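Local coordinates for protein BIS(5'-nucleosyl)-tetraphosphatase (Diadenosine tetraphosphatase), putative (Plasmodium falciparum, PDB 5CFJ) that probably hydrolyses diadenosine tetraphosphate asymmetrically, acting as a Nudix-family bis(5'-nucleosyl)-tetraphosphatase, at residues G10-R15 with F30-L35; K36-D41 with E115-K120; T45-L50 with R63-E68; T69-D74 with E108-S113. All blocks are in the same frame, centred on the assembly; numbering follows the deposited sequence.

From the N terminus, interaction 1 comes first: strand 6-16 and strand 30-37 lie antiparallel and close a short loop, part of it not modelled. Interaction 2 opens on the end of strand 30-37 and closes on 115-120, so the chain between its segments contains both remaining contacts. Nested there in series, interaction 3 joins 45-50 to helix 57-69, and interaction 4 ties the exit of that helix to the loop 108-113. No contact crosses another. Interactions 1 and 2 extend one mixed sheet through strand 30-37. Interaction 3 sets the helix against the sheet, and Leu33 and Leu35 of interaction 1 touch Thr69 of interaction 4.

Interaction 1: G10-R15 with F30-L35. With SO4 (sulfate ion), chain D.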
# COMPACT_ATOMS: atom_id res chain seq x y z
N GLY A 10 -3.40 -6.06 0.60
CA GLY A 10 -2.94 -4.89 1.31
C GLY A 10 -3.86 -3.71 1.19
O GLY A 10 -4.77 -3.68 0.37
N ILE A 11 -3.61 -2.72 2.03
CA ILE A 11 -4.32 -1.46 1.95
C ILE A 11 -3.43 -0.47 1.23
O ILE A 11 -2.30 -0.22 1.65
CB ILE A 11 -4.72 -0.90 3.34
CG1 ILE A 11 -5.65 -1.86 4.09
CG2 ILE A 11 -5.34 0.50 3.19
CD1 ILE A 11 -7.04 -2.01 3.45
N LEU A 12 -3.92 0.06 0.12
CA LEU A 12 -3.27 1.21 -0.51
C LEU A 12 -3.77 2.43 0.25
O LEU A 12 -4.84 2.98 -0.03
CB LEU A 12 -3.58 1.29 -2.00
CG LEU A 12 -2.95 2.47 -2.73
CD1 LEU A 12 -1.42 2.38 -2.65
CD2 LEU A 12 -3.42 2.49 -4.18
N LEU A 13 -3.01 2.80 1.27
CA LEU A 13 -3.38 3.87 2.18
C LEU A 13 -2.91 5.20 1.61
O LEU A 13 -1.73 5.37 1.31
CB LEU A 13 -2.79 3.63 3.57
CG LEU A 13 -3.27 4.57 4.67
CD1 LEU A 13 -4.77 4.36 4.94
CD2 LEU A 13 -2.47 4.34 5.95
N CYS A 14 -3.84 6.13 1.45
CA CYS A 14 -3.52 7.45 0.91
C CYS A 14 -3.91 8.54 1.89
O CYS A 14 -4.63 8.29 2.85
CB CYS A 14 -4.20 7.67 -0.45
SG CYS A 14 -5.97 7.95 -0.41
N ARG A 15 -3.41 9.74 1.64
CA ARG A 15 -3.81 10.93 2.39
C ARG A 15 -3.76 12.12 1.44
O ARG A 15 -2.99 12.13 0.47
CB ARG A 15 -2.90 11.15 3.60
CG ARG A 15 -1.48 11.57 3.24
CD ARG A 15 -0.61 11.69 4.48
NE ARG A 15 0.68 12.30 4.15
CZ ARG A 15 1.65 12.53 5.03
NH1 ARG A 15 1.47 12.22 6.31
NH2 ARG A 15 2.79 13.08 4.63
N PHE A 30 -2.43 13.59 -3.87
CA PHE A 30 -2.45 12.61 -2.79
C PHE A 30 -1.08 12.01 -2.59
O PHE A 30 -0.25 12.03 -3.48
CB PHE A 30 -3.47 11.52 -3.10
CG PHE A 30 -4.87 12.03 -3.16
CD1 PHE A 30 -5.65 12.06 -2.03
CD2 PHE A 30 -5.38 12.54 -4.34
CE1 PHE A 30 -6.95 12.56 -2.09
CE2 PHE A 30 -6.66 13.04 -4.40
CZ PHE A 30 -7.44 13.05 -3.27
N GLU A 31 -0.87 11.48 -1.40
CA GLU A 31 0.33 10.71 -1.10
C GLU A 31 -0.09 9.33 -0.63
O GLU A 31 -1.19 9.17 -0.10
CB GLU A 31 1.18 11.39 -0.02
CG GLU A 31 1.80 12.69 -0.46
CD GLU A 31 2.36 13.51 0.70
OE1 GLU A 31 1.82 13.44 1.83
OE2 GLU A 31 3.33 14.25 0.47
N PHE A 32 0.80 8.36 -0.77
CA PHE A 32 0.53 6.98 -0.47
C PHE A 32 1.60 6.46 0.47
O PHE A 32 2.79 6.73 0.26
CB PHE A 32 0.51 6.14 -1.75
CG PHE A 32 -0.52 6.59 -2.74
CD1 PHE A 32 -0.22 7.58 -3.68
CD2 PHE A 32 -1.79 6.04 -2.73
CE1 PHE A 32 -1.19 8.00 -4.58
CE2 PHE A 32 -2.75 6.45 -3.63
CZ PHE A 32 -2.45 7.43 -4.56
N LEU A 33 1.20 5.69 1.48
CA LEU A 33 2.16 5.20 2.46
C LEU A 33 2.92 4.00 1.93
O LEU A 33 2.34 2.94 1.70
CB LEU A 33 1.47 4.85 3.77
CG LEU A 33 2.36 4.31 4.88
CD1 LEU A 33 3.43 5.33 5.26
CD2 LEU A 33 1.53 3.92 6.11
N PHE A 34 4.23 4.17 1.75
CA PHE A 34 5.09 3.09 1.29
C PHE A 34 6.10 2.72 2.37
O PHE A 34 6.61 3.58 3.08
CB PHE A 34 5.79 3.48 -0.02
CG PHE A 34 4.99 3.14 -1.24
CD1 PHE A 34 5.44 2.18 -2.12
CD2 PHE A 34 3.75 3.73 -1.48
CE1 PHE A 34 4.69 1.82 -3.22
CE2 PHE A 34 3.01 3.38 -2.58
CZ PHE A 34 3.48 2.42 -3.46
N LEU A 35 6.35 1.42 2.47
CA LEU A 35 7.19 0.86 3.52
C LEU A 35 8.40 0.18 2.89
O LEU A 35 8.26 -0.55 1.90
CB LEU A 35 6.40 -0.16 4.34
CG LEU A 35 5.01 0.27 4.81
CD1 LEU A 35 4.35 -0.87 5.56
CD2 LEU A 35 5.07 1.50 5.69
S SO4 D . 5.28 12.55 7.36
O1 SO4 D . 5.85 11.21 7.50
O2 SO4 D . 3.93 12.57 7.93
O3 SO4 D . 5.24 12.90 5.95
O4 SO4 D . 6.12 13.50 8.08
O HOH W 1 -0.22 2.79 0.76
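Glu31 OE1 is gripped side-on by two nitrogens of Arg15, NE at 2.8 Å and NH2 at 3.0 Å. OE1 lies only 4° out of the guanidinium plane, at its edge; the carboxylate plane is turned 29° from it. The outer edge of the same guanidinium meets a sulfate, probably from the crystallisation liquor: Arg15 NH2 donates to its O3 at 2.8 Å and NH1 to its O2. Beneath the ion pair the backbones form an antiparallel pair, Arg15 N bonding to Glu31 O and Glu31 N to Arg15 O, each at 2.9 Å. One step on, Cys14 faces Phe32 as a non-hydrogen-bonded pair. Cys14 CB and Leu12 CD1 each come within 3.7 Å of Phe32 CD2, approaching the ring obliquely. On the Arg15 side of the sheet, Leu13 and Leu33 lie side by side, their CD2 atoms 4.0 Å apart. This is the antiparallel core of the Nudix sheet, packed on both faces: Ile11 and Leu33 touch helix 57-69, Leu12, Phe30 and Phe32 touch helix 134-147, and strand 92-103 bonds to the far edge of strand 6-16.

Interaction 2: K36-D41 with E115-K120; sequences KASYAD and EHTDYK. With SO4 (sulfate ion), chain C.
Lys36 O accepts from Thr117 N at 2.9 Å, with an N-H...O angle of 157°, and Lys36 N donates to Asp118 O. A third backbone bond, Ser38 N to Glu115 O at 2.8 Å, carries the contact past the end of strand 30-37. Ala37 and His116 form an antiparallel non-hydrogen-bonded pair, flanked by the Thr117 N to Lys36 O and Ser38 N to Glu115 O bonds, at the margin of the mixed Nudix sheet where 30-37 meets 116-122; the side chains of the pair diverge. The His116 imidazole presents its edge to the opposite backbone: CD2 lies 3.5 Å from Lys36 O, with Ala37 N also close to the ring plane.

Lys36 CB rests 4.1 Å from Asp118 CB, and Lys36 then crosses Thr117 obliquely. Its CG is anti to the backbone N (chi1 -174°), and the extended chain beyond carries NZ away from 115-120 to a sulfate, probably a crystallisation ion, whose O1 it reaches at 2.9 Å. Trp44 NE1 donates to the same sulfate, so the ion joins two strands of the sheet. A water donates to Asp118 OD2 at 2.7 Å and is held only weakly by Lys36 NZ. In one of its two conformers Ser38 brings OG close to Thr117 CG2.

Ser38 OG has its polar partner in Asp114 O, and Glu115 N bonds to Ser113 OG, just ahead of the corner at Thr117. Leu35 packs on His116 from within strand 30-37. Over one face of the His116 ring, offset toward its rim, sits Glu115 CG, 3.6 Å above the plane.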
# COMPACT_ATOMS: atom_id res chain seq x y z
N LYS A 36 9.58 0.44 3.45
CA LYS A 36 10.81 -0.12 2.91
C LYS A 36 11.14 -1.45 3.58
O LYS A 36 11.40 -1.50 4.78
CB LYS A 36 11.97 0.86 3.09
CG LYS A 36 13.24 0.38 2.41
CD LYS A 36 14.41 1.31 2.64
CE LYS A 36 15.65 0.80 1.94
NZ LYS A 36 16.74 1.81 1.97
N ALA A 37 11.14 -2.51 2.79
CA ALA A 37 11.38 -3.85 3.33
C ALA A 37 12.75 -3.97 3.98
O ALA A 37 13.75 -3.48 3.45
CB ALA A 37 11.23 -4.87 2.23
N SER A 38 12.79 -4.65 5.13
CA SER A 38 14.04 -4.88 5.86
C SER A 38 14.90 -5.95 5.21
O SER A 38 16.12 -5.95 5.35
CB SER A 38 13.75 -5.30 7.30
OG SER A 38 13.10 -4.28 8.02
N TYR A 39 14.25 -6.89 4.52
CA TYR A 39 14.95 -8.06 4.00
C TYR A 39 15.25 -7.98 2.50
O TYR A 39 15.79 -8.92 1.93
CB TYR A 39 14.13 -9.32 4.29
N ALA A 40 14.90 -6.87 1.88
CA ALA A 40 15.12 -6.70 0.45
C ALA A 40 15.95 -5.47 0.14
O ALA A 40 16.18 -4.63 1.02
N ASP A 41 16.41 -5.36 -1.10
CA ASP A 41 17.16 -4.20 -1.54
C ASP A 41 16.25 -3.23 -2.29
O ASP A 41 15.60 -3.61 -3.26
CB ASP A 41 18.33 -4.62 -2.43
CG ASP A 41 19.25 -3.46 -2.79
OD1 ASP A 41 19.49 -2.60 -1.92
OD2 ASP A 41 19.72 -3.41 -3.94
N GLU A 115 9.56 -6.03 9.85
CA GLU A 115 9.49 -6.27 8.41
C GLU A 115 10.00 -5.08 7.59
O GLU A 115 10.35 -5.24 6.41
CB GLU A 115 8.05 -6.60 8.01
CG GLU A 115 7.90 -7.15 6.61
CD GLU A 115 6.63 -7.98 6.46
OE1 GLU A 115 5.81 -7.97 7.40
OE2 GLU A 115 6.46 -8.62 5.40
N HIS A 116 10.02 -3.90 8.19
CA HIS A 116 10.40 -2.69 7.47
C HIS A 116 11.34 -1.80 8.26
O HIS A 116 11.29 -1.76 9.48
CB HIS A 116 9.15 -1.90 7.09
CG HIS A 116 8.21 -2.66 6.23
ND1 HIS A 116 7.10 -3.30 6.74
CD2 HIS A 116 8.22 -2.92 4.90
CE1 HIS A 116 6.45 -3.91 5.75
NE2 HIS A 116 7.12 -3.70 4.63
N THR A 117 12.19 -1.05 7.54
CA THR A 117 13.17 -0.19 8.20
C THR A 117 12.82 1.29 8.08
O THR A 117 13.38 2.11 8.80
CB THR A 117 14.57 -0.40 7.61
OG1 THR A 117 14.54 -0.13 6.21
CG2 THR A 117 15.04 -1.82 7.84
N ASP A 118 11.90 1.62 7.18
CA ASP A 118 11.58 3.02 6.91
C ASP A 118 10.21 3.11 6.27
O ASP A 118 9.68 2.10 5.79
CB ASP A 118 12.64 3.64 6.00
CG ASP A 118 12.69 5.15 6.07
OD1 ASP A 118 12.01 5.75 6.93
OD2 ASP A 118 13.43 5.75 5.26
N TYR A 119 9.62 4.30 6.26
CA TYR A 119 8.38 4.54 5.53
C TYR A 119 8.43 5.93 4.95
O TYR A 119 9.14 6.80 5.46
CB TYR A 119 7.16 4.40 6.44
CG TYR A 119 7.05 5.48 7.50
CD1 TYR A 119 6.38 6.68 7.25
CD2 TYR A 119 7.62 5.29 8.75
CE1 TYR A 119 6.30 7.66 8.23
CE2 TYR A 119 7.54 6.26 9.73
CZ TYR A 119 6.89 7.45 9.47
OH TYR A 119 6.81 8.40 10.46
N LYS A 120 7.67 6.13 3.89
CA LYS A 120 7.57 7.43 3.23
C LYS A 120 6.18 7.58 2.65
O LYS A 120 5.67 6.63 2.06
CB LYS A 120 8.60 7.58 2.11
CG LYS A 120 10.04 7.76 2.57
CD LYS A 120 10.20 9.02 3.40
CE LYS A 120 11.61 9.11 3.93
NZ LYS A 120 12.04 7.79 4.47
S SO4 C . 16.24 3.63 -1.00
O1 SO4 C . 16.25 4.21 0.35
O2 SO4 C . 16.05 2.19 -0.92
O3 SO4 C . 15.16 4.22 -1.78
O4 SO4 C . 17.52 3.91 -1.65
O HOH W 2 15.24 4.25 3.91

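Interaction 3: T45-L50 with R63-E68. With SO4 (sulfate ion), chain B.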
# COMPACT_ATOMS: atom_id res chain seq x y z
N THR A 45 6.87 -0.94 -0.80
CA THR A 45 5.50 -1.30 -1.17
C THR A 45 4.52 -0.74 -0.14
O THR A 45 4.92 -0.38 0.96
CB THR A 45 5.28 -2.84 -1.24
OG1 THR A 45 5.19 -3.39 0.08
CG2 THR A 45 6.38 -3.56 -2.03
N PRO A 46 3.22 -0.71 -0.49
CA PRO A 46 2.23 -0.44 0.56
C PRO A 46 2.19 -1.59 1.57
O PRO A 46 2.78 -2.65 1.33
CB PRO A 46 0.90 -0.33 -0.22
CG PRO A 46 1.31 -0.13 -1.66
CD PRO A 46 2.59 -0.88 -1.81
N PRO A 47 1.51 -1.39 2.70
CA PRO A 47 1.31 -2.49 3.65
C PRO A 47 0.53 -3.64 3.00
O PRO A 47 -0.48 -3.39 2.35
CB PRO A 47 0.51 -1.84 4.78
CG PRO A 47 0.64 -0.36 4.56
CD PRO A 47 0.79 -0.18 3.10
N LYS A 48 0.99 -4.87 3.18
CA LYS A 48 0.36 -6.04 2.58
C LYS A 48 0.90 -7.32 3.19
O LYS A 48 1.97 -7.32 3.81
CB LYS A 48 0.59 -6.07 1.07
CG LYS A 48 2.04 -6.26 0.69
CD LYS A 48 2.17 -6.55 -0.79
CE LYS A 48 3.61 -6.43 -1.26
NZ LYS A 48 4.52 -7.34 -0.51
N GLY A 49 0.19 -8.42 2.98
CA GLY A 49 0.71 -9.72 3.35
C GLY A 49 -0.22 -10.86 3.00
O GLY A 49 -1.23 -10.67 2.31
N LEU A 50 0.12 -12.05 3.48
CA LEU A 50 -0.63 -13.25 3.16
C LEU A 50 -1.86 -13.46 4.04
O LEU A 50 -1.93 -12.98 5.17
CB LEU A 50 0.27 -14.48 3.27
CG LEU A 50 1.61 -14.41 2.54
CD1 LEU A 50 2.36 -15.72 2.72
CD2 LEU A 50 1.42 -14.10 1.07
N ARG A 63 -5.63 -6.39 8.60
CA ARG A 63 -4.74 -6.94 9.62
C ARG A 63 -3.27 -6.67 9.31
O ARG A 63 -2.52 -6.26 10.19
CB ARG A 63 -4.95 -8.44 9.78
CG ARG A 63 -4.02 -9.04 10.84
CD ARG A 63 -4.16 -10.57 10.97
NE ARG A 63 -4.20 -11.20 9.65
CZ ARG A 63 -3.14 -11.37 8.87
NH1 ARG A 63 -1.94 -10.95 9.26
NH2 ARG A 63 -3.29 -11.93 7.68
N GLU A 64 -2.85 -6.92 8.07
CA GLU A 64 -1.46 -6.69 7.71
C GLU A 64 -1.08 -5.22 7.85
O GLU A 64 0.02 -4.89 8.29
CB GLU A 64 -1.19 -7.19 6.29
CG GLU A 64 -1.24 -8.70 6.18
CD GLU A 64 -0.01 -9.36 6.75
OE1 GLU A 64 1.05 -8.70 6.79
OE2 GLU A 64 -0.09 -10.55 7.13
N THR A 65 -2.01 -4.33 7.50
CA THR A 65 -1.75 -2.91 7.66
C THR A 65 -1.56 -2.56 9.13
O THR A 65 -0.63 -1.84 9.50
CB THR A 65 -2.89 -2.10 7.03
OG1 THR A 65 -2.87 -2.35 5.62
CG2 THR A 65 -2.71 -0.60 7.27
N LEU A 66 -2.42 -3.11 9.99
CA LEU A 66 -2.28 -2.89 11.42
C LEU A 66 -0.94 -3.43 11.95
O LEU A 66 -0.25 -2.76 12.71
CB LEU A 66 -3.45 -3.54 12.16
CG LEU A 66 -3.42 -3.49 13.68
CD1 LEU A 66 -3.35 -2.06 14.20
CD2 LEU A 66 -4.66 -4.19 14.22
N GLU A 67 -0.57 -4.64 11.53
CA GLU A 67 0.69 -5.24 11.96
C GLU A 67 1.89 -4.42 11.52
O GLU A 67 2.86 -4.27 12.26
CB GLU A 67 0.82 -6.66 11.41
CG GLU A 67 -0.14 -7.64 12.05
CD GLU A 67 0.08 -9.07 11.61
OE1 GLU A 67 1.21 -9.41 11.20
OE2 GLU A 67 -0.88 -9.86 11.70
N GLU A 68 1.83 -3.89 10.30
CA GLU A 68 3.01 -3.27 9.70
C GLU A 68 3.13 -1.78 9.95
O GLU A 68 4.20 -1.20 9.75
CB GLU A 68 3.02 -3.56 8.19
CG GLU A 68 3.25 -5.03 7.92
CD GLU A 68 3.17 -5.41 6.46
OE1 GLU A 68 2.90 -4.55 5.59
OE2 GLU A 68 3.41 -6.60 6.17
S SO4 B . 6.50 -8.26 -3.39
O1 SO4 B . 6.72 -7.47 -2.18
O2 SO4 B . 5.11 -8.68 -3.50
O3 SO4 B . 6.86 -7.45 -4.55
O4 SO4 B . 7.37 -9.43 -3.36
O HOH W 3 4.47 -4.35 3.13
O HOH W 4 2.48 -11.91 5.19
O HOH W 5 0.18 -13.41 7.05
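Glu64 touches Lys48 with its first side-chain atom, CB lying 3.7 Å from Lys48 C across the contact between the end of strand 44-50 and helix 57-69. The Nudix box of this hydrolase, residues 49-70, runs through that helix, so the contact brings the start of the box, and the two residues before it, against its helical part. From CB, the Glu64 chain goes to CG, 3.5 Å from Gly49 N, and then bends: chi2 of -76° places CD over the same residue, 3.5 Å from Gly49 CA. Gly49 offers no side chain here, and the carboxylate lies close against its backbone. Glu64 OE1 lies 3.4 Å from Lys48 O, two acceptors, not hydrogen-bonded. OE2 accepts from Arg63 NH1 at 2.8 Å, the donor standing 53° out of the carboxylate plane, and a water bonds weakly to it while accepting a hydrogen bond from Leu50 N.

Arg63 NH1 also bridges to Glu67 OE2, NE to Glu55, and NH2 reaches across to Leu50 O, in the plane of the guanidinium. One turn on from Glu64, the extended Glu68 directs OE1 to Lys48 N at 3.1 Å; this bond uses the syn side of the carboxylate and is tilted 34° from its plane. Beyond the Glu68 bond, Pro47 CB rests 3.5 Å from Thr65 OG1, a hydroxyl that bonds back to Ala61 O. Lys48 itself points away, its NZ bonding a sulfate that His43, Tyr87 and Lys94 also hold. A water donates to Pro46 O and to Glu68 OE1, the latter at 2.9 Å.

Interaction 4: T69-D74 with E108-S113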
# COMPACT_ATOMS: atom_id res chain seq x y z
N THR A 69 2.05 -1.14 10.40
CA THR A 69 2.07 0.31 10.60
C THR A 69 1.48 0.77 11.93
O THR A 69 1.57 1.94 12.29
CB THR A 69 1.27 1.06 9.50
OG1 THR A 69 -0.13 0.81 9.67
CG2 THR A 69 1.70 0.66 8.11
N GLY A 70 0.80 -0.13 12.64
CA GLY A 70 0.08 0.24 13.85
C GLY A 70 -1.22 1.00 13.59
O GLY A 70 -1.91 1.38 14.52
N ILE A 71 -1.57 1.20 12.32
CA ILE A 71 -2.77 1.95 11.99
C ILE A 71 -3.94 1.00 11.78
O ILE A 71 -3.91 0.15 10.89
CB ILE A 71 -2.57 2.81 10.73
CG1 ILE A 71 -1.42 3.80 10.93
CG2 ILE A 71 -3.86 3.52 10.37
CD1 ILE A 71 -1.06 4.57 9.67
N ASN A 72 -4.97 1.13 12.62
CA ASN A 72 -6.15 0.28 12.54
C ASN A 72 -7.22 0.90 11.65
O ASN A 72 -7.15 2.08 11.30
CB ASN A 72 -6.72 0.02 13.93
CG ASN A 72 -7.31 -1.36 14.07
OD1 ASN A 72 -7.70 -1.99 13.09
ND2 ASN A 72 -7.37 -1.85 15.30
N LYS A 73 -8.23 0.11 11.29
CA LYS A 73 -9.20 0.54 10.29
C LYS A 73 -10.09 1.69 10.73
O LYS A 73 -10.67 2.37 9.90
CB LYS A 73 -10.06 -0.63 9.83
CG LYS A 73 -10.96 -1.20 10.89
CD LYS A 73 -11.90 -2.22 10.28
CE LYS A 73 -12.87 -2.77 11.31
NZ LYS A 73 -13.81 -3.74 10.69
N ASP A 74 -10.18 1.95 12.03
CA ASP A 74 -10.96 3.10 12.49
C ASP A 74 -10.29 4.41 12.08
O ASP A 74 -10.92 5.47 12.13
CB ASP A 74 -11.16 3.06 14.01
CG ASP A 74 -9.86 3.16 14.76
OD1 ASP A 74 -9.07 2.19 14.70
OD2 ASP A 74 -9.61 4.21 15.39
N GLU A 108 -1.20 10.61 11.63
CA GLU A 108 -1.18 9.40 12.44
C GLU A 108 0.25 8.86 12.57
O GLU A 108 1.00 8.84 11.60
CB GLU A 108 -2.06 8.32 11.83
CG GLU A 108 -3.51 8.35 12.25
CD GLU A 108 -3.68 8.37 13.76
OE1 GLU A 108 -3.51 7.32 14.42
OE2 GLU A 108 -3.97 9.45 14.30
N ASN A 109 0.61 8.42 13.77
CA ASN A 109 1.95 7.90 14.04
C ASN A 109 2.16 6.51 13.44
O ASN A 109 1.55 5.54 13.89
CB ASN A 109 2.19 7.87 15.55
CG ASN A 109 3.60 7.42 15.93
OD1 ASN A 109 4.56 7.67 15.20
ND2 ASN A 109 3.72 6.78 17.08
N VAL A 110 3.02 6.41 12.44
CA VAL A 110 3.35 5.13 11.83
C VAL A 110 4.36 4.39 12.71
O VAL A 110 5.42 4.91 13.02
CB VAL A 110 3.92 5.30 10.41
CG1 VAL A 110 4.36 3.97 9.84
CG2 VAL A 110 2.89 5.97 9.51
N ILE A 111 4.01 3.17 13.10
CA ILE A 111 4.85 2.33 13.94
C ILE A 111 5.26 1.11 13.16
O ILE A 111 4.43 0.25 12.87
CB ILE A 111 4.11 1.90 15.22
CG1 ILE A 111 3.64 3.14 15.99
CG2 ILE A 111 4.99 1.01 16.07
CD1 ILE A 111 2.70 2.82 17.14
N LEU A 112 6.54 1.02 12.80
CA LEU A 112 6.99 -0.07 11.95
C LEU A 112 7.22 -1.36 12.73
O LEU A 112 7.50 -1.33 13.92
CB LEU A 112 8.27 0.32 11.22
CG LEU A 112 8.13 1.48 10.22
CD1 LEU A 112 9.47 1.81 9.61
CD2 LEU A 112 7.10 1.15 9.13
N SER A 113 7.10 -2.48 12.04
CA SER A 113 7.45 -3.79 12.59
C SER A 113 8.84 -4.17 12.10
O SER A 113 9.46 -3.41 11.36
CB SER A 113 6.43 -4.85 12.19
OG SER A 113 6.56 -5.15 10.81
O HOH W 6 -2.89 4.71 14.27
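Thr69 O accepts from Ile111 N at 2.9 Å, the one direct hydrogen bond across the contact, with an N-H...O angle of 173°. The donor stands above the carbonyl plane, 51° out of it. The chain 108-113 has no regular strand structure where it meets the helix exit. On the buried side of this bond, Ile71 CD1 meets Val110 CG2 at 4.2 Å, the two side chains crossing obliquely, and Thr69 CB lies 4.3 Å from Val110 CG1. Leu103 packs on Ile71 and Tyr119 on Val110, while Thr69 rests on Leu33 and Leu35 of the sheet, so residues of strands 30-37, 92-103 and 116-122 touch the inner part.

Thr69 and Gly70 close the Nudix box, and Ile71 follows it, where helix 57-69 gives way to loop. Gly70 turns the chain out of the helix with a positive phi of 75°, and an ST turn spans this glycine: Thr69 OG1 accepts from Ile71 N at 3.0 Å. The same hydroxyl also bonds to Thr65 O, one helical turn back.

Toward solvent the burial falls away: Thr69, Ile71 and Val110 are buried, but Gly70 and Ile111 are exposed, with Ile111 CB 3.9 Å from Thr69 O. Glu108 touches Ile71 CD1 through its CB alone, at 4.4 Å. Its carboxylate turns to other partners: OE2 accepts from Asn105 ND2, and OE1 receives a water at 2.7 Å that bonds only weakly to Gly70 O.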